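Local coordinates for ALDH21) (Physcomitrella patens subsp. patens, PDB 5MZ5), which oxidises succinic semialdehyde to succinate with NADP(+) as the coenzyme, as a member of the aldehyde dehydrogenase family, at residues V199-A204 with K495-D500; P299-T304 with Y333-E338. All blocks are in the same frame, centred on the assembly; numbering follows the deposited sequence.

How the contacts relate
Both contacts pair two helices of one aldehyde dehydrogenase chain, but they share no secondary-structure element. Contact 1 joins helix 193-205 to helix 494-500, with all four touching residues buried, and its side-chain packing is apolar. Contact 2 joins the starts of helices 301-313 and 333-345, is partly buried, and sets a leucine against both a valine and the arm of a glutamate, one of whose carboxylate oxygens is bonded to a tyrosine outside both segments. The centres of contact 1 and contact 2 are about 40 Å apart, on opposite sides of the chain's centre, and the nearest atoms of contact 1 and contact 2 are about 22 Å apart. In sequence contact 2 is nested within the loop that contact 1 closes, and neither has a hydrogen bond between its segments.

Contact 1. Residues V199-A204 with K495-D500; sequences VAPAIA and KYAMDD
In the Rossmann-type coenzyme-binding domain, P201 and A204 of helix 193-205, which follows sheet strand 182-185, pack against A497 and M498 of helix 494-500. The short axes pass 8.7 Å apart at an angle of 60° between their N-to-C directions. The backbones come nearest at P201 CA and M498 CA, 5.0 Å apart, and A497 and A204 add only methyls there. P201 presents its ring to two partners, with CG 3.6 Å from A497 CB and CB 3.5 Å from M498 CG. Its nitrogen carries no hydrogen and makes no bond to the preceding turn, and the helix is kinked at this point.

M498 supplies the longer reach. With CG anti to the carbonyl carbon (chi1 -73°) and chi2 nearly extended, SD is carried to A204, and the bend at chi3 (73°) turns CE onto A204 CB. M498 also touches E150 of helix 130-151 and I154, while A204 also touches L104 of helix 97-113. An alanine in place of M498 would lose CG, SD and CE, and would probably leave A204 CB and one side of P201 without their packing partner.

The contact is near the active-site region without belonging to it: the side chain of A497 is about 7 Å from those of R475, a succinate-binding residue, and E285, which binds NADP(+). At the far end of the methionine, the terminal methyl CE of M498 lies 3.7 Å from A204 CB.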
ATOM      1  N   VAL A 199     -10.261 -19.951 -11.060  1.00 19.10           N
ATOM      2  CA  VAL A 199     -10.930 -20.639  -9.943  1.00 19.16           C
ATOM      3  C   VAL A 199     -10.345 -20.257  -8.556  1.00 22.37           C
ATOM      4  O   VAL A 199     -11.121 -19.949  -7.653  1.00 20.16           O
ATOM      5  CB  VAL A 199     -10.950 -22.176 -10.164  1.00 21.81           C
ATOM      6  CG1 VAL A 199     -11.319 -22.944  -8.887  1.00 21.19           C
ATOM      7  CG2 VAL A 199     -11.868 -22.547 -11.324  1.00 21.53           C
ATOM      8  N   ALA A 200      -9.006 -20.288  -8.391  1.00 21.31           N
ATOM      9  CA  ALA A 200      -8.355 -19.964  -7.100  1.00 21.61           C
ATOM     10  C   ALA A 200      -8.683 -18.520  -6.662  1.00 25.46           C
ATOM     11  O   ALA A 200      -9.169 -18.382  -5.553  1.00 24.19           O
ATOM     12  CB  ALA A 200      -6.848 -20.218  -7.164  1.00 22.15           C
ATOM     13  N   PRO A 201      -8.574 -17.457  -7.523  1.00 23.57           N
ATOM     14  CA  PRO A 201      -9.010 -16.112  -7.081  1.00 22.50           C
ATOM     15  C   PRO A 201     -10.516 -15.967  -6.785  1.00 24.15           C
ATOM     16  O   PRO A 201     -10.860 -15.215  -5.879  1.00 22.04           O
ATOM     17  CB  PRO A 201      -8.545 -15.184  -8.216  1.00 23.73           C
ATOM     18  CG  PRO A 201      -8.327 -16.043  -9.364  1.00 27.63           C
ATOM     19  CD  PRO A 201      -7.951 -17.393  -8.867  1.00 23.49           C
ATOM     20  N   ALA A 202     -11.406 -16.704  -7.490  1.00 20.94           N
ATOM     21  CA  ALA A 202     -12.858 -16.676  -7.236  1.00 20.28           C
ATOM     22  C   ALA A 202     -13.180 -17.184  -5.828  1.00 23.95           C
ATOM     23  O   ALA A 202     -13.965 -16.565  -5.116  1.00 24.16           O
ATOM     24  CB  ALA A 202     -13.598 -17.493  -8.276  1.00 21.15           C
ATOM     25  N   ILE A 203     -12.534 -18.277  -5.418  1.00 20.66           N
ATOM     26  CA  ILE A 203     -12.671 -18.857  -4.080  1.00 20.56           C
ATOM     27  C   ILE A 203     -11.999 -17.925  -3.023  1.00 23.77           C
ATOM     28  O   ILE A 203     -12.600 -17.675  -1.989  1.00 22.53           O
ATOM     29  CB  ILE A 203     -12.138 -20.316  -4.029  1.00 23.18           C
ATOM     30  CG1 ILE A 203     -12.989 -21.236  -4.940  1.00 24.19           C
ATOM     31  CG2 ILE A 203     -12.100 -20.845  -2.580  1.00 24.76           C
ATOM     32  CD1 ILE A 203     -12.357 -22.594  -5.289  1.00 26.05           C
ATOM     33  N   ALA A 204     -10.810 -17.366  -3.328  1.00 19.91           N
ATOM     34  CA  ALA A 204     -10.087 -16.464  -2.424  1.00 20.29           C
ATOM     35  C   ALA A 204     -10.899 -15.205  -2.069  1.00 25.24           C
ATOM     36  O   ALA A 204     -10.779 -14.681  -0.961  1.00 25.49           O
ATOM     37  CB  ALA A 204      -8.737 -16.077  -3.032  1.00 20.84           C
ATOM     38  N   LYS A 495      -3.352 -12.172  -7.080  1.00 24.09           N
ATOM     39  CA  LYS A 495      -3.836 -10.926  -6.453  1.00 22.61           C
ATOM     40  C   LYS A 495      -4.457  -9.933  -7.470  1.00 25.57           C
ATOM     41  O   LYS A 495      -5.403  -9.238  -7.130  1.00 25.61           O
ATOM     42  CB  LYS A 495      -2.775 -10.272  -5.548  1.00 24.07           C
ATOM     43  CG  LYS A 495      -1.599  -9.600  -6.254  1.00 33.79           C
ATOM     44  CD  LYS A 495      -0.639  -9.029  -5.209  1.00 45.17           C
ATOM     45  CE  LYS A 495       0.410  -8.122  -5.799  1.00 55.38           C
ATOM     46  NZ  LYS A 495       1.582  -7.979  -4.891  1.00 64.19           N
ATOM     47  N   TYR A 496      -4.001  -9.942  -8.719  1.00 23.62           N
ATOM     48  CA  TYR A 496      -4.548  -9.085  -9.792  1.00 22.56           C
ATOM     49  C   TYR A 496      -5.876  -9.633 -10.311  1.00 24.59           C
ATOM     50  O   TYR A 496      -6.795  -8.849 -10.538  1.00 23.58           O
ATOM     51  CB  TYR A 496      -3.517  -8.893 -10.925  1.00 22.46           C
ATOM     52  CG  TYR A 496      -2.156  -8.485 -10.402  1.00 23.12           C
ATOM     53  CD1 TYR A 496      -1.208  -9.443 -10.046  1.00 24.62           C
ATOM     54  CD2 TYR A 496      -1.835  -7.143 -10.204  1.00 23.59           C
ATOM     55  CE1 TYR A 496       0.026  -9.075  -9.510  1.00 22.16           C
ATOM     56  CE2 TYR A 496      -0.605  -6.766  -9.660  1.00 24.19           C
ATOM     57  CZ  TYR A 496       0.332  -7.734  -9.347  1.00 30.78           C
ATOM     58  OH  TYR A 496       1.547  -7.348  -8.846  1.00 37.40           O
ATOM     59  N   ALA A 497      -5.989 -10.988 -10.491  1.00 21.52           N
ATOM     60  CA  ALA A 497      -7.258 -11.608 -10.906  1.00 20.71           C
ATOM     61  C   ALA A 497      -8.318 -11.350  -9.829  1.00 25.78           C
ATOM     62  O   ALA A 497      -9.456 -11.025 -10.170  1.00 25.75           O
ATOM     63  CB  ALA A 497      -7.093 -13.102 -11.128  1.00 20.97           C
ATOM     64  N   MET A 498      -7.913 -11.406  -8.526  1.00 20.78           N
ATOM     65  CA  MET A 498      -8.805 -11.107  -7.397  1.00 19.73           C
ATOM     66  C   MET A 498      -9.381  -9.696  -7.469  1.00 25.15           C
ATOM     67  O   MET A 498     -10.562  -9.531  -7.199  1.00 22.58           O
ATOM     68  CB  MET A 498      -8.104 -11.320  -6.057  1.00 20.50           C
ATOM     69  CG  MET A 498      -7.915 -12.757  -5.744  1.00 22.42           C
ATOM     70  SD  MET A 498      -6.780 -12.995  -4.379  1.00 25.17           S
ATOM     71  CE  MET A 498      -7.867 -12.451  -3.007  1.00 20.71           C
ATOM     72  N   ASP A 499      -8.563  -8.692  -7.868  1.00 26.31           N
ATOM     73  CA  ASP A 499      -9.012  -7.300  -8.032  1.00 27.74           C
ATOM     74  C   ASP A 499     -10.237  -7.166  -8.954  1.00 30.77           C
ATOM     75  O   ASP A 499     -11.167  -6.425  -8.635  1.00 30.77           O
ATOM     76  CB  ASP A 499      -7.872  -6.419  -8.564  1.00 30.50           C
ATOM     77  CG  ASP A 499      -7.030  -5.787  -7.490  1.00 55.26           C
ATOM     78  OD1 ASP A 499      -7.607  -5.070  -6.623  1.00 59.40           O
ATOM     79  OD2 ASP A 499      -5.786  -5.949  -7.543  1.00 67.72           O
ATOM     80  N   ASP A 500     -10.247  -7.908 -10.082  1.00 27.35           N
ATOM     81  CA  ASP A 500     -11.339  -7.895 -11.052  1.00 26.21           C
ATOM     82  C   ASP A 500     -12.615  -8.590 -10.555  1.00 28.38           C
ATOM     83  O   ASP A 500     -13.695  -8.328 -11.079  1.00 28.35           O
ATOM     84  CB  ASP A 500     -10.869  -8.469 -12.399  1.00 29.04           C
ATOM     85  CG  ASP A 500      -9.785  -7.608 -13.052  1.00 41.04           C
ATOM     86  OD1 ASP A 500      -9.944  -6.373 -13.085  1.00 45.51           O
ATOM     87  OD2 ASP A 500      -8.756  -8.157 -13.446  1.00 43.89           O
TER

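Contact 2. Residues P299-T304 with Y333-E338; sequences PDLDYT and YDEVKE
L301, E335 and V336 carry this contact, in which the first turn of helix 301-313 meets the first turn of helix 333-345. L301 has the most surface buried, and its two methyl branches take different partners. With CG anti to the backbone N (chi1 180°), the isobutyl group extends across the gap, where CD2 lies 3.4 Å from E335 OE2 and 3.7 Å from E335 CG. The methyl thus rests against both the aliphatic arm and the acid group of the glutamate, in van der Waals contact; the two side chains cross obliquely. The other branch is looser: L301 CD1 is 4.4 Å from V336 CG2, a marginal apolar touch at the inner, buried side.

E335 keeps its chain extended, CG anti to the backbone N (chi1 -168°), and OE1, the other carboxylate oxygen, hydrogen-bonds to Y297 OH. Y297 also packs on V336 and T304, bridging the same two helices from the loop before P299.

L301 is the first residue of its helix, directly after the N-cap D300. The capping bond runs from Y303 N to D300 OD1 at 3.0 Å, with an N-H...O angle of 168°. D300 O takes two donors from T304, N at 3.0 Å and OG1 at 2.7 Å, the hydroxyl lying above the carbonyl plane.

In the fold, helix 301-313 is the connection of a beta-alpha-beta crossover from strand 290-294 to its parallel neighbour 323-329, and helix 333-345 follows that second strand. V336 and Y333 pack on V328 of strand 323-329, and Y333 and K337 reach L422 of the adjoining strand 419-425.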
ATOM      1  N   PRO A 299      24.251 -15.347 -18.080  1.00 30.00           N
ATOM      2  CA  PRO A 299      25.653 -14.975 -17.759  1.00 29.71           C
ATOM      3  C   PRO A 299      26.650 -15.409 -18.840  1.00 33.56           C
ATOM      4  O   PRO A 299      27.755 -14.865 -18.918  1.00 33.16           O
ATOM      5  CB  PRO A 299      25.909 -15.699 -16.426  1.00 31.20           C
ATOM      6  CG  PRO A 299      25.023 -16.926 -16.482  1.00 35.09           C
ATOM      7  CD  PRO A 299      23.809 -16.535 -17.311  1.00 30.42           C
ATOM      8  N   ASP A 300      26.261 -16.387 -19.679  1.00 30.13           N
ATOM      9  CA  ASP A 300      27.105 -16.910 -20.754  1.00 31.44           C
ATOM     10  C   ASP A 300      26.259 -17.430 -21.915  1.00 35.53           C
ATOM     11  O   ASP A 300      25.025 -17.454 -21.813  1.00 33.75           O
ATOM     12  CB  ASP A 300      28.089 -17.987 -20.225  1.00 33.80           C
ATOM     13  CG  ASP A 300      27.453 -19.146 -19.459  1.00 47.01           C
ATOM     14  OD1 ASP A 300      26.438 -19.698 -19.940  1.00 46.72           O
ATOM     15  OD2 ASP A 300      28.002 -19.533 -18.403  1.00 56.35           O
ATOM     16  N   LEU A 301      26.923 -17.832 -23.021  1.00 34.43           N
ATOM     17  CA  LEU A 301      26.284 -18.340 -24.236  1.00 34.39           C
ATOM     18  C   LEU A 301      25.441 -19.588 -23.986  1.00 37.91           C
ATOM     19  O   LEU A 301      24.299 -19.635 -24.435  1.00 35.64           O
ATOM     20  CB  LEU A 301      27.310 -18.573 -25.354  1.00 34.87           C
ATOM     21  CG  LEU A 301      26.780 -19.119 -26.708  1.00 39.45           C
ATOM     22  CD1 LEU A 301      25.796 -18.156 -27.371  1.00 38.83           C
ATOM     23  CD2 LEU A 301      27.931 -19.434 -27.653  1.00 41.68           C
ATOM     24  N   ASP A 302      25.995 -20.575 -23.259  1.00 36.87           N
ATOM     25  CA  ASP A 302      25.325 -21.839 -22.936  1.00 37.26           C
ATOM     26  C   ASP A 302      23.980 -21.606 -22.264  1.00 38.06           C
ATOM     27  O   ASP A 302      22.978 -22.159 -22.715  1.00 37.38           O
ATOM     28  CB  ASP A 302      26.220 -22.711 -22.036  1.00 40.42           C
ATOM     29  CG  ASP A 302      26.771 -23.922 -22.729  1.00 63.79           C
ATOM     30  OD1 ASP A 302      27.752 -23.774 -23.492  1.00 66.51           O
ATOM     31  OD2 ASP A 302      26.245 -25.029 -22.486  1.00 75.42           O
ATOM     32  N   TYR A 303      23.963 -20.767 -21.202  1.00 32.32           N
ATOM     33  CA  TYR A 303      22.748 -20.436 -20.480  1.00 31.61           C
ATOM     34  C   TYR A 303      21.773 -19.645 -21.360  1.00 33.64           C
ATOM     35  O   TYR A 303      20.580 -19.914 -21.301  1.00 32.46           O
ATOM     36  CB  TYR A 303      23.042 -19.690 -19.167  1.00 32.91           C
ATOM     37  CG  TYR A 303      21.808 -19.542 -18.310  1.00 35.34           C
ATOM     38  CD1 TYR A 303      21.366 -20.588 -17.502  1.00 38.75           C
ATOM     39  CD2 TYR A 303      21.034 -18.386 -18.360  1.00 34.90           C
ATOM     40  CE1 TYR A 303      20.202 -20.475 -16.742  1.00 40.92           C
ATOM     41  CE2 TYR A 303      19.887 -18.251 -17.581  1.00 35.27           C
ATOM     42  CZ  TYR A 303      19.468 -19.303 -16.781  1.00 45.96           C
ATOM     43  OH  TYR A 303      18.316 -19.215 -16.043  1.00 50.12           O
ATOM     44  N   THR A 304      22.279 -18.697 -22.178  1.00 30.77           N
ATOM     45  CA  THR A 304      21.451 -17.899 -23.103  1.00 30.06           C
ATOM     46  C   THR A 304      20.720 -18.805 -24.099  1.00 32.51           C
ATOM     47  O   THR A 304      19.501 -18.689 -24.214  1.00 32.00           O
ATOM     48  CB  THR A 304      22.266 -16.784 -23.777  1.00 32.67           C
ATOM     49  OG1 THR A 304      22.890 -16.021 -22.755  1.00 29.34           O
ATOM     50  CG2 THR A 304      21.405 -15.865 -24.655  1.00 29.38           C
ATOM     51  N   TYR A 333      25.281 -12.651 -33.946  1.00 32.62           N
ATOM     52  CA  TYR A 333      24.391 -13.380 -34.839  1.00 33.55           C
ATOM     53  C   TYR A 333      24.855 -14.783 -35.270  1.00 38.60           C
ATOM     54  O   TYR A 333      24.111 -15.736 -35.036  1.00 38.11           O
ATOM     55  CB  TYR A 333      24.024 -12.544 -36.066  1.00 35.99           C
ATOM     56  CG  TYR A 333      22.859 -13.135 -36.827  1.00 38.49           C
ATOM     57  CD1 TYR A 333      21.548 -12.955 -36.384  1.00 38.96           C
ATOM     58  CD2 TYR A 333      23.066 -13.923 -37.959  1.00 39.78           C
ATOM     59  CE1 TYR A 333      20.471 -13.508 -37.074  1.00 38.30           C
ATOM     60  CE2 TYR A 333      21.994 -14.487 -38.653  1.00 40.35           C
ATOM     61  CZ  TYR A 333      20.698 -14.280 -38.202  1.00 42.52           C
ATOM     62  OH  TYR A 333      19.638 -14.817 -38.887  1.00 39.77           O
ATOM     63  N   ASP A 334      26.029 -14.914 -35.928  1.00 36.95           N
ATOM     64  CA  ASP A 334      26.511 -16.213 -36.424  1.00 36.81           C
ATOM     65  C   ASP A 334      26.714 -17.230 -35.305  1.00 38.22           C
ATOM     66  O   ASP A 334      26.314 -18.385 -35.451  1.00 36.42           O
ATOM     67  CB  ASP A 334      27.777 -16.054 -37.292  1.00 39.76           C
ATOM     68  CG  ASP A 334      27.606 -15.233 -38.566  1.00 50.66           C
ATOM     69  OD1 ASP A 334      26.461 -15.151 -39.083  1.00 50.83           O
ATOM     70  OD2 ASP A 334      28.624 -14.741 -39.091  1.00 56.76           O
ATOM     71  N   GLU A 335      27.281 -16.784 -34.171  1.00 34.86           N
ATOM     72  CA  GLU A 335      27.515 -17.636 -33.007  1.00 34.55           C
ATOM     73  C   GLU A 335      26.189 -18.135 -32.393  1.00 36.13           C
ATOM     74  O   GLU A 335      26.062 -19.328 -32.108  1.00 35.25           O
ATOM     75  CB  GLU A 335      28.394 -16.915 -31.979  1.00 35.64           C
ATOM     76  CG  GLU A 335      28.909 -17.828 -30.884  1.00 42.49           C
ATOM     77  CD  GLU A 335      29.865 -17.215 -29.878  1.00 56.65           C
ATOM     78  OE1 GLU A 335      29.843 -15.976 -29.694  1.00 44.17           O
ATOM     79  OE2 GLU A 335      30.625 -17.988 -29.251  1.00 53.72           O
ATOM     80  N   VAL A 336      25.203 -17.231 -32.231  1.00 31.96           N
ATOM     81  CA  VAL A 336      23.876 -17.541 -31.687  1.00 30.31           C
ATOM     82  C   VAL A 336      23.134 -18.500 -32.625  1.00 33.64           C
ATOM     83  O   VAL A 336      22.686 -19.544 -32.163  1.00 33.53           O
ATOM     84  CB  VAL A 336      23.050 -16.265 -31.319  1.00 33.21           C
ATOM     85  CG1 VAL A 336      21.606 -16.612 -30.922  1.00 31.72           C
ATOM     86  CG2 VAL A 336      23.737 -15.496 -30.194  1.00 33.06           C
ATOM     87  N   LYS A 337      23.041 -18.167 -33.924  1.00 30.04           N
ATOM     88  CA  LYS A 337      22.383 -18.997 -34.938  1.00 30.62           C
ATOM     89  C   LYS A 337      22.945 -20.434 -34.932  1.00 36.17           C
ATOM     90  O   LYS A 337      22.176 -21.391 -34.898  1.00 36.55           O
ATOM     91  CB  LYS A 337      22.525 -18.347 -36.336  1.00 33.30           C
ATOM     92  CG  LYS A 337      21.914 -19.162 -37.482  1.00 30.02           C
ATOM     93  CD  LYS A 337      21.792 -18.348 -38.756  1.00 33.92           C
ATOM     94  CE  LYS A 337      23.050 -18.258 -39.569  1.00 44.66           C
ATOM     95  NZ  LYS A 337      22.785 -17.748 -40.945  1.00 48.79           N
ATOM     96  N   GLU A 338      24.280 -20.572 -34.935  1.00 32.74           N
ATOM     97  CA  GLU A 338      24.961 -21.858 -34.911  1.00 33.00           C
ATOM     98  C   GLU A 338      24.567 -22.675 -33.650  1.00 37.83           C
ATOM     99  O   GLU A 338      24.103 -23.813 -33.779  1.00 38.12           O
ATOM    100  CB  GLU A 338      26.475 -21.631 -35.009  1.00 34.27           C
ATOM    101  CG  GLU A 338      27.313 -22.875 -35.170  1.00 46.35           C
ATOM    102  CD  GLU A 338      28.788 -22.625 -34.927  1.00 73.92           C
ATOM    103  OE1 GLU A 338      29.147 -22.306 -33.770  1.00 67.25           O
ATOM    104  OE2 GLU A 338      29.587 -22.746 -35.884  1.00 74.41           O
TER